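Local coordinates for protein homoserine O-acetyltransferase (Bacillus anthracis str. 'Ames Ancestor', PDB 3I1I) that probably catalyses the transfer of an acetyl group from acetyl-CoA to the side-chain hydroxyl of L-homoserine, an early step toward methionine, at residues T36-R39 with E40-V44; E234-Y237 with E238-P242; G59-T62 with A63-E67; P182-I186 with I187-N191. All coordinates share one frame; numbering follows the deposited sequence. Where two conformers were deposited one is given.

Contact 1 (T36-R39 with E40-V44); sequences TLNR and ERSNV
Asn38 O is gripped twice: Arg41 N donates to it at 2.9 Å, and a water that also accepts from Arg41 NE gives it a second hydrogen. The Arg41 N bond closes a type I beta turn, Asn38 to Arg41, in the loop that joins strands 24-34 and 44-48 of the main sheet, and it comes in well above the carbonyl plane. The side chain of Asn38 bends back over the same turn, its CG held between backbone N and carbonyl carbon (chi1 74°). There the amide works at both ends: Asn38 OD1 takes the backbone N of Ser42 at 2.9 Å, while Asn38 ND2 gives a hydrogen to Ser42 OG at 2.8 Å, almost in the amide plane. Asn43 lays its own amide on that of Asn38, the two planes only 11° apart. Its OD1 receives Asn38 N at 3.1 Å, and its ND2 reaches Thr36 O at 2.9 Å in the carbonyl plane, so both ends of this buried amide hold the chain ahead of the turn; ND2 is also bonded to Gln85 O. The Arg41 guanidinium runs outward to a salt bridge with Glu300 of the second subunit. Leu37 packs along the aliphatic part of Arg41, its CG 3.7 Å from Arg41 CG, and its CD1 meets Val44 CG2 at 3.3 Å.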
# COMPACT_ATOMS: atom_id res chain seq x y z
N THR A 36 34.10 -23.11 15.90
CA THR A 36 34.25 -24.36 16.62
C THR A 36 33.68 -24.27 18.02
O THR A 36 34.01 -23.36 18.80
CB THR A 36 35.76 -24.72 16.71
OG1 THR A 36 36.33 -24.66 15.41
CG2 THR A 36 36.01 -26.12 17.29
N LEU A 37 32.85 -25.24 18.37
CA LEU A 37 32.29 -25.32 19.70
C LEU A 37 33.40 -25.68 20.69
O LEU A 37 34.15 -26.59 20.45
CB LEU A 37 31.21 -26.38 19.68
CG LEU A 37 30.24 -26.53 20.85
CD1 LEU A 37 29.44 -25.22 21.07
CD2 LEU A 37 29.35 -27.75 20.57
N ASN A 38 33.55 -24.95 21.78
CA ASN A 38 34.60 -25.26 22.76
C ASN A 38 34.16 -26.41 23.71
O ASN A 38 33.00 -26.83 23.68
CB ASN A 38 35.06 -23.98 23.48
CG ASN A 38 34.06 -23.48 24.48
OD1 ASN A 38 33.05 -24.12 24.75
ND2 ASN A 38 34.33 -22.31 25.04
N ARG A 39 35.06 -26.92 24.55
CA ARG A 39 34.77 -28.14 25.32
C ARG A 39 33.64 -27.90 26.29
O ARG A 39 32.79 -28.76 26.49
CB ARG A 39 36.00 -28.64 26.11
CG ARG A 39 35.78 -29.98 26.88
CD ARG A 39 36.62 -31.15 26.32
NE ARG A 39 36.98 -30.94 24.91
CZ ARG A 39 38.08 -30.32 24.50
NH1 ARG A 39 38.94 -29.84 25.40
NH2 ARG A 39 38.33 -30.16 23.21
N GLU A 40 33.61 -26.70 26.86
CA GLU A 40 32.61 -26.34 27.81
C GLU A 40 31.29 -25.92 27.11
O GLU A 40 30.26 -25.77 27.78
CB GLU A 40 33.13 -25.20 28.70
CG GLU A 40 34.66 -25.28 29.10
CD GLU A 40 35.62 -24.58 28.06
OE1 GLU A 40 35.75 -25.07 26.90
OE2 GLU A 40 36.25 -23.54 28.40
N ARG A 41 31.31 -25.74 25.79
CA ARG A 41 30.15 -25.29 25.07
C ARG A 41 29.66 -23.92 25.57
O ARG A 41 28.47 -23.66 25.69
CB ARG A 41 29.06 -26.35 25.17
CG ARG A 41 29.42 -27.53 24.35
CD ARG A 41 28.79 -28.80 24.82
NE ARG A 41 29.33 -29.97 24.13
CZ ARG A 41 28.70 -31.14 24.05
NH1 ARG A 41 27.51 -31.32 24.62
NH2 ARG A 41 29.26 -32.13 23.39
N SER A 42 30.61 -23.07 25.90
CA SER A 42 30.35 -21.76 26.48
C SER A 42 30.57 -20.64 25.48
O SER A 42 30.48 -19.47 25.85
CB SER A 42 31.29 -21.53 27.66
OG SER A 42 32.63 -21.73 27.24
N ASN A 43 30.87 -20.96 24.23
CA ASN A 43 31.18 -19.92 23.23
C ASN A 43 30.17 -19.83 22.07
O ASN A 43 30.52 -19.51 20.94
CB ASN A 43 32.60 -20.14 22.71
CG ASN A 43 32.74 -21.43 21.92
OD1 ASN A 43 31.96 -22.37 22.13
ND2 ASN A 43 33.68 -21.45 20.98
N VAL A 44 28.91 -20.12 22.36
CA VAL A 44 27.88 -20.14 21.31
C VAL A 44 27.13 -18.81 21.17
O VAL A 44 26.62 -18.25 22.15
CB VAL A 44 26.83 -21.25 21.56
CG1 VAL A 44 25.81 -21.33 20.39
CG2 VAL A 44 27.53 -22.61 21.80
O HOH W 1 31.79 -29.37 23.03

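Contact 2 (E234-Y237 with E238-P242); sequences EHFY and ETTYP
Glu234 and Glu238 meet one helical turn apart: the backbone bond from Glu238 N to Glu234 O is weak at 3.4 Å, and a water donates both to Glu234 O and to Glu238 OE1. The two carboxylates lead off to the third subunit, Glu234 OE2 to its Tyr325 OH and Glu238 OE1 to its Ile186 N. Next, His235 O takes two hydrogens from one residue, Thr239 N and Thr239 OG1, both at 3.1 Å and from opposite faces of the carbonyl plane. With OG1 turned back this way (chi1 60°), Thr239 CG2 lies over a face of the imidazole, a CH-pi contact 3.8 Å from the ring centroid. These bonds run the length of the short helix 234-240, part of the helical region inserted between strands 174-178 and 309-313 of the alpha/beta hydrolase fold. Phe236 O repeats the double grip, with Thr240 N at 2.9 Å and Thr240 OG1 at 2.8 Å. Here the hydroxyl oxygen also sits 3.4 Å above the centre of the Phe236 ring, while Phe232 stacks on that ring. Tyr237 O receives Tyr241 N at 3.0 Å as the chain leaves helical geometry at Tyr241, whose CE1 packs 4.0 Å from Phe236 CE2.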
# COMPACT_ATOMS: atom_id res chain seq x y z
N GLU A 234 14.26 9.12 4.08
CA GLU A 234 13.59 9.72 2.94
C GLU A 234 14.56 10.32 1.90
O GLU A 234 14.35 10.24 0.69
CB GLU A 234 12.56 10.76 3.39
CG GLU A 234 13.10 12.00 4.04
CD GLU A 234 13.57 13.04 3.05
OE1 GLU A 234 14.13 14.04 3.54
OE2 GLU A 234 13.39 12.87 1.82
N HIS A 235 15.63 10.90 2.39
CA HIS A 235 16.56 11.53 1.52
C HIS A 235 17.32 10.53 0.64
O HIS A 235 17.78 10.87 -0.45
CB HIS A 235 17.54 12.39 2.30
CG HIS A 235 18.22 13.40 1.45
ND1 HIS A 235 19.59 13.48 1.33
CD2 HIS A 235 17.71 14.35 0.64
CE1 HIS A 235 19.89 14.46 0.50
NE2 HIS A 235 18.76 15.01 0.07
N PHE A 236 17.43 9.30 1.10
CA PHE A 236 18.00 8.26 0.27
C PHE A 236 17.24 8.14 -1.04
O PHE A 236 17.87 8.03 -2.08
CB PHE A 236 18.02 6.91 0.98
CG PHE A 236 18.51 5.78 0.11
CD1 PHE A 236 19.85 5.49 0.01
CD2 PHE A 236 17.60 5.02 -0.63
CE1 PHE A 236 20.31 4.43 -0.79
CE2 PHE A 236 18.03 3.98 -1.44
CZ PHE A 236 19.40 3.66 -1.52
N TYR A 237 15.91 8.14 -1.00
CA TYR A 237 15.13 7.95 -2.24
C TYR A 237 15.21 9.19 -3.16
O TYR A 237 15.18 9.07 -4.39
CB TYR A 237 13.66 7.63 -1.94
CG TYR A 237 13.47 6.49 -0.96
CD1 TYR A 237 13.46 5.18 -1.39
CD2 TYR A 237 13.31 6.73 0.40
CE1 TYR A 237 13.28 4.14 -0.50
CE2 TYR A 237 13.15 5.71 1.29
CZ TYR A 237 13.14 4.41 0.84
OH TYR A 237 12.96 3.38 1.70
N GLU A 238 15.29 10.36 -2.53
CA GLU A 238 15.34 11.63 -3.22
C GLU A 238 16.61 11.75 -4.07
O GLU A 238 16.55 12.21 -5.22
CB GLU A 238 15.25 12.79 -2.22
CG GLU A 238 14.81 14.08 -2.81
CD GLU A 238 13.31 14.10 -3.26
OE1 GLU A 238 12.47 13.35 -2.71
OE2 GLU A 238 12.98 14.89 -4.20
N THR A 239 17.75 11.32 -3.51
CA THR A 239 19.02 11.32 -4.25
C THR A 239 19.30 10.06 -5.07
O THR A 239 19.99 10.14 -6.05
CB THR A 239 20.21 11.57 -3.33
OG1 THR A 239 20.25 10.52 -2.35
CG2 THR A 239 20.03 12.94 -2.62
N THR A 240 18.76 8.91 -4.71
CA THR A 240 19.07 7.69 -5.47
C THR A 240 18.18 7.49 -6.70
O THR A 240 18.63 6.93 -7.71
CB THR A 240 19.01 6.42 -4.55
OG1 THR A 240 19.86 6.62 -3.43
CG2 THR A 240 19.43 5.12 -5.30
N TYR A 241 16.91 7.92 -6.60
CA TYR A 241 15.99 7.88 -7.74
C TYR A 241 15.43 9.30 -7.95
O TYR A 241 14.24 9.58 -7.70
CB TYR A 241 14.87 6.84 -7.48
CG TYR A 241 15.40 5.60 -6.83
CD1 TYR A 241 15.36 5.45 -5.44
CD2 TYR A 241 16.01 4.58 -7.59
CE1 TYR A 241 15.88 4.35 -4.82
CE2 TYR A 241 16.56 3.47 -6.98
CZ TYR A 241 16.47 3.35 -5.58
OH TYR A 241 16.99 2.26 -4.95
N PRO A 242 16.30 10.21 -8.40
CA PRO A 242 15.89 11.61 -8.40
C PRO A 242 14.82 11.90 -9.44
O PRO A 242 14.72 11.23 -10.47
CB PRO A 242 17.19 12.36 -8.75
CG PRO A 242 17.98 11.39 -9.60
CD PRO A 242 17.55 9.99 -9.15
O HOH W 2 12.02 11.07 -0.94

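Contact 3 (G59-T62 with A63-E67); sequences GKYT and AHDEE
A local, largely polar turn at the protein surface ties Gly59-Thr62 to Ala63-Glu67, in the long loop between strand 44-48 and the short strand 75-76. Its frame is a type I beta turn from Thr62 to Asp65, closed by Asp65 N donating to Thr62 O at 3.2 Å. Asp65 then folds its carboxylate back over the chain that enters the turn. Asp65 OD2 accepts two successive backbone hydrogens from the same face of the carboxylate: Tyr61 N on the syn side at 2.6 Å, and Thr62 N, from further above the plane, at 3.2 Å. The other oxygen, Asp65 OD1, takes the hydroxyl hydrogen of Thr62 OG1 at 3.0 Å. That hydroxyl, set between its own backbone N and carbonyl carbon (chi1 81°), serves a second role as acceptor for His64 N, which makes an ST turn inside the beta turn. It also stands 3.0 Å above the plane of the His64 imidazole, over the centre of the ring. Lys60, extended beyond CG, runs past the Asp65 side chain in the opposite direction, and its NZ meets Asp65 O at 3.0 Å nearly along the C=O axis. The Tyr61 ring leads off from the turn, stacking with His56 and His103, and its OH is hydrogen-bonded to Glu32. The Lys60 ammonium, 6.6 Å from Asp65 OD2, is not paired with the carboxylate; the two N-H groups and the hydroxyl directed at Asp65 are neutral donors that would be expected to stabilise its ionised form.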
# COMPACT_ATOMS: atom_id res chain seq x y z
N GLY A 59 29.67 -16.16 5.11
CA GLY A 59 30.43 -17.09 4.29
C GLY A 59 29.71 -17.42 3.01
O GLY A 59 28.86 -16.65 2.55
N LYS A 60 30.11 -18.57 2.44
CA LYS A 60 29.62 -19.03 1.14
C LYS A 60 29.43 -20.51 1.13
O LYS A 60 30.14 -21.24 1.83
CB LYS A 60 30.61 -18.70 0.04
CG LYS A 60 31.25 -17.32 0.08
CD LYS A 60 31.93 -17.04 -1.26
CE LYS A 60 32.50 -15.64 -1.33
NZ LYS A 60 32.82 -15.20 -2.74
N TYR A 61 28.50 -20.95 0.30
CA TYR A 61 28.19 -22.35 0.13
C TYR A 61 29.08 -23.03 -0.94
O TYR A 61 29.25 -24.24 -0.92
CB TYR A 61 26.73 -22.54 -0.27
CG TYR A 61 25.71 -22.14 0.76
CD1 TYR A 61 25.71 -22.71 2.04
CD2 TYR A 61 24.70 -21.24 0.45
CE1 TYR A 61 24.76 -22.35 2.99
CE2 TYR A 61 23.74 -20.89 1.38
CZ TYR A 61 23.78 -21.44 2.66
OH TYR A 61 22.83 -21.09 3.57
N THR A 62 29.60 -22.28 -1.89
CA THR A 62 30.64 -22.78 -2.83
C THR A 62 31.62 -21.64 -3.00
O THR A 62 31.28 -20.47 -2.75
CB THR A 62 30.06 -23.19 -4.22
OG1 THR A 62 29.88 -22.03 -5.03
CG2 THR A 62 28.70 -23.91 -4.09
N ALA A 63 32.83 -21.95 -3.43
CA ALA A 63 33.82 -20.89 -3.62
C ALA A 63 33.49 -20.01 -4.84
O ALA A 63 34.08 -18.96 -5.00
CB ALA A 63 35.24 -21.45 -3.72
N HIS A 64 32.52 -20.39 -5.66
CA HIS A 64 32.12 -19.54 -6.79
C HIS A 64 30.84 -18.76 -6.52
O HIS A 64 30.23 -18.25 -7.45
CB HIS A 64 32.00 -20.37 -8.09
CG HIS A 64 30.93 -21.43 -8.06
ND1 HIS A 64 29.59 -21.14 -8.24
CD2 HIS A 64 31.01 -22.77 -7.86
CE1 HIS A 64 28.89 -22.26 -8.15
NE2 HIS A 64 29.73 -23.27 -7.92
N ASP A 65 30.42 -18.68 -5.25
CA ASP A 65 29.26 -17.84 -4.89
C ASP A 65 29.61 -16.38 -5.14
O ASP A 65 30.62 -15.88 -4.66
CB ASP A 65 28.87 -17.98 -3.40
CG ASP A 65 28.18 -19.30 -3.06
OD1 ASP A 65 27.86 -20.09 -3.98
OD2 ASP A 65 27.94 -19.55 -1.84
N GLU A 66 28.74 -15.69 -5.86
CA GLU A 66 28.94 -14.28 -6.18
C GLU A 66 29.03 -13.48 -4.90
O GLU A 66 29.92 -12.65 -4.73
CB GLU A 66 27.77 -13.73 -7.00
CG GLU A 66 27.32 -14.60 -8.19
CD GLU A 66 28.12 -14.35 -9.47
OE1 GLU A 66 29.21 -13.71 -9.39
OE2 GLU A 66 27.65 -14.80 -10.55
N GLU A 67 28.08 -13.75 -4.00
CA GLU A 67 27.91 -13.04 -2.74
C GLU A 67 28.14 -13.93 -1.53
O GLU A 67 28.11 -15.16 -1.63
CB GLU A 67 26.49 -12.47 -2.68
CG GLU A 67 26.33 -11.33 -3.65
CD GLU A 67 24.89 -10.97 -3.99
OE1 GLU A 67 23.96 -11.26 -3.19
OE2 GLU A 67 24.71 -10.35 -5.08

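Contact 4 (P182-I186 with I187-N191); sequences PQNPI and ITSVN
The side chain of Asn184 swings opposite its backbone N (chi1 -162°), and Ser189 turns OG away from its own carbonyl carbon (chi1 -58°), which brings Asn184 ND2 and Ser189 OG to 2.8 Å. Ser189 OG lies 21° out of the Asn184 amide plane. It in turn donates to Pro185 O at 2.7 Å, coming from above the carbonyl plane, while Ser189 N meets the same oxygen in the carbonyl plane at 2.9 Å. Pro185 O is thus held twice by one residue, and the hydroxyl relays the grip on to Asn184. The other end of that amide, OD1, is bonded to Gln321 NE2, so both ends of the buried group are used and its rotation is fixed. Thr188 CG2 sets a methyl beside the amide nitrogen, 3.8 Å from Asn184 ND2. Apolar contacts join Pro185 CB to Ile187 CG2 at 4.1 Å and Ile186 CG2 to Val190 CG2 at 4.4 Å. Val190 N continues the helical pattern, reaching Ile186 O at 3.0 Å. Arg243 of the third subunit donates to Asn184 O, so the turn also borders a subunit interface. The arrangement is that of a helix start with proline at the N-cap, where the loop leaving strand 174-178 of the alpha/beta hydrolase fold enters helix 186-202.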
# COMPACT_ATOMS: atom_id res chain seq x y z
N PRO A 182 10.59 -3.87 20.97
CA PRO A 182 9.94 -4.92 21.75
C PRO A 182 8.53 -5.21 21.29
O PRO A 182 7.98 -6.25 21.61
CB PRO A 182 9.95 -4.37 23.18
CG PRO A 182 10.16 -2.93 23.04
CD PRO A 182 10.84 -2.67 21.78
N GLN A 183 7.94 -4.25 20.58
CA GLN A 183 6.56 -4.36 20.09
C GLN A 183 6.53 -3.71 18.73
O GLN A 183 7.03 -2.62 18.60
CB GLN A 183 5.60 -3.62 21.02
CG GLN A 183 5.57 -4.17 22.44
CD GLN A 183 4.67 -3.35 23.38
OE1 GLN A 183 4.91 -2.16 23.59
NE2 GLN A 183 3.66 -4.00 23.99
N ASN A 184 5.99 -4.37 17.72
CA ASN A 184 6.05 -3.80 16.40
C ASN A 184 5.22 -2.50 16.41
O ASN A 184 4.06 -2.51 16.81
CB ASN A 184 5.54 -4.73 15.32
CG ASN A 184 6.02 -4.32 13.94
OD1 ASN A 184 7.22 -4.22 13.73
ND2 ASN A 184 5.10 -4.07 12.99
N PRO A 185 5.82 -1.38 16.02
CA PRO A 185 5.06 -0.14 16.05
C PRO A 185 3.78 -0.24 15.26
O PRO A 185 3.72 -0.95 14.26
CB PRO A 185 6.00 0.88 15.43
CG PRO A 185 7.36 0.32 15.72
CD PRO A 185 7.20 -1.18 15.56
N ILE A 186 2.77 0.46 15.73
CA ILE A 186 1.46 0.47 15.09
C ILE A 186 1.58 0.96 13.64
O ILE A 186 1.00 0.36 12.75
CB ILE A 186 0.47 1.40 15.86
CG1 ILE A 186 0.27 0.89 17.29
CG2 ILE A 186 -0.88 1.51 15.13
CD1 ILE A 186 -0.24 -0.57 17.40
N ILE A 187 2.35 2.02 13.41
CA ILE A 187 2.52 2.59 12.06
C ILE A 187 3.05 1.56 11.10
O ILE A 187 2.52 1.42 9.99
CB ILE A 187 3.41 3.85 12.05
CG1 ILE A 187 3.36 4.55 10.69
CG2 ILE A 187 4.91 3.54 12.45
CD1 ILE A 187 4.03 6.06 10.78
N THR A 188 4.07 0.82 11.52
CA THR A 188 4.62 -0.23 10.69
C THR A 188 3.67 -1.44 10.57
O THR A 188 3.55 -2.07 9.53
CB THR A 188 5.96 -0.69 11.28
OG1 THR A 188 6.80 0.45 11.47
CG2 THR A 188 6.65 -1.71 10.40
N SER A 189 2.96 -1.77 11.63
CA SER A 189 2.06 -2.91 11.60
C SER A 189 0.95 -2.73 10.58
O SER A 189 0.55 -3.70 9.90
CB SER A 189 1.47 -3.17 12.99
OG SER A 189 2.51 -3.38 13.94
N VAL A 190 0.46 -1.50 10.45
CA VAL A 190 -0.58 -1.23 9.46
C VAL A 190 0.02 -0.88 8.08
O VAL A 190 -0.36 -1.44 7.04
CB VAL A 190 -1.53 -0.08 9.93
CG1 VAL A 190 -2.63 0.13 8.91
CG2 VAL A 190 -2.10 -0.37 11.36
N ASN A 191 0.97 0.04 8.07
CA ASN A 191 1.40 0.59 6.78
C ASN A 191 2.18 -0.41 5.99
O ASN A 191 2.07 -0.44 4.79
CB ASN A 191 2.20 1.89 6.91
CG ASN A 191 1.80 2.90 5.88
OD1 ASN A 191 0.66 2.93 5.43
ND2 ASN A 191 2.74 3.75 5.49

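Along the chain the order is contact 1, contact 3, contact 4, contact 2. No two touch within one chain, but Glu238 of contact 2 is hydrogen-bonded to Ile186 of contact 4 in the third subunit. Contact 1 leads into strand 44-48, and contact 3 lies in the long loop that follows it, with centres 26 Å apart. Between strands 174-178 and 309-313 come contact 4, at the entry to helix 186-202, and contact 2, over helix 234-240, their centres 24 Å apart. Both face the third subunit, whereas contact 1 faces the second. Contacts 1 and 2 stand on opposite sides of the chain's centre, 45 Å between centres, so the tetramer is built from well-separated surfaces of each subunit.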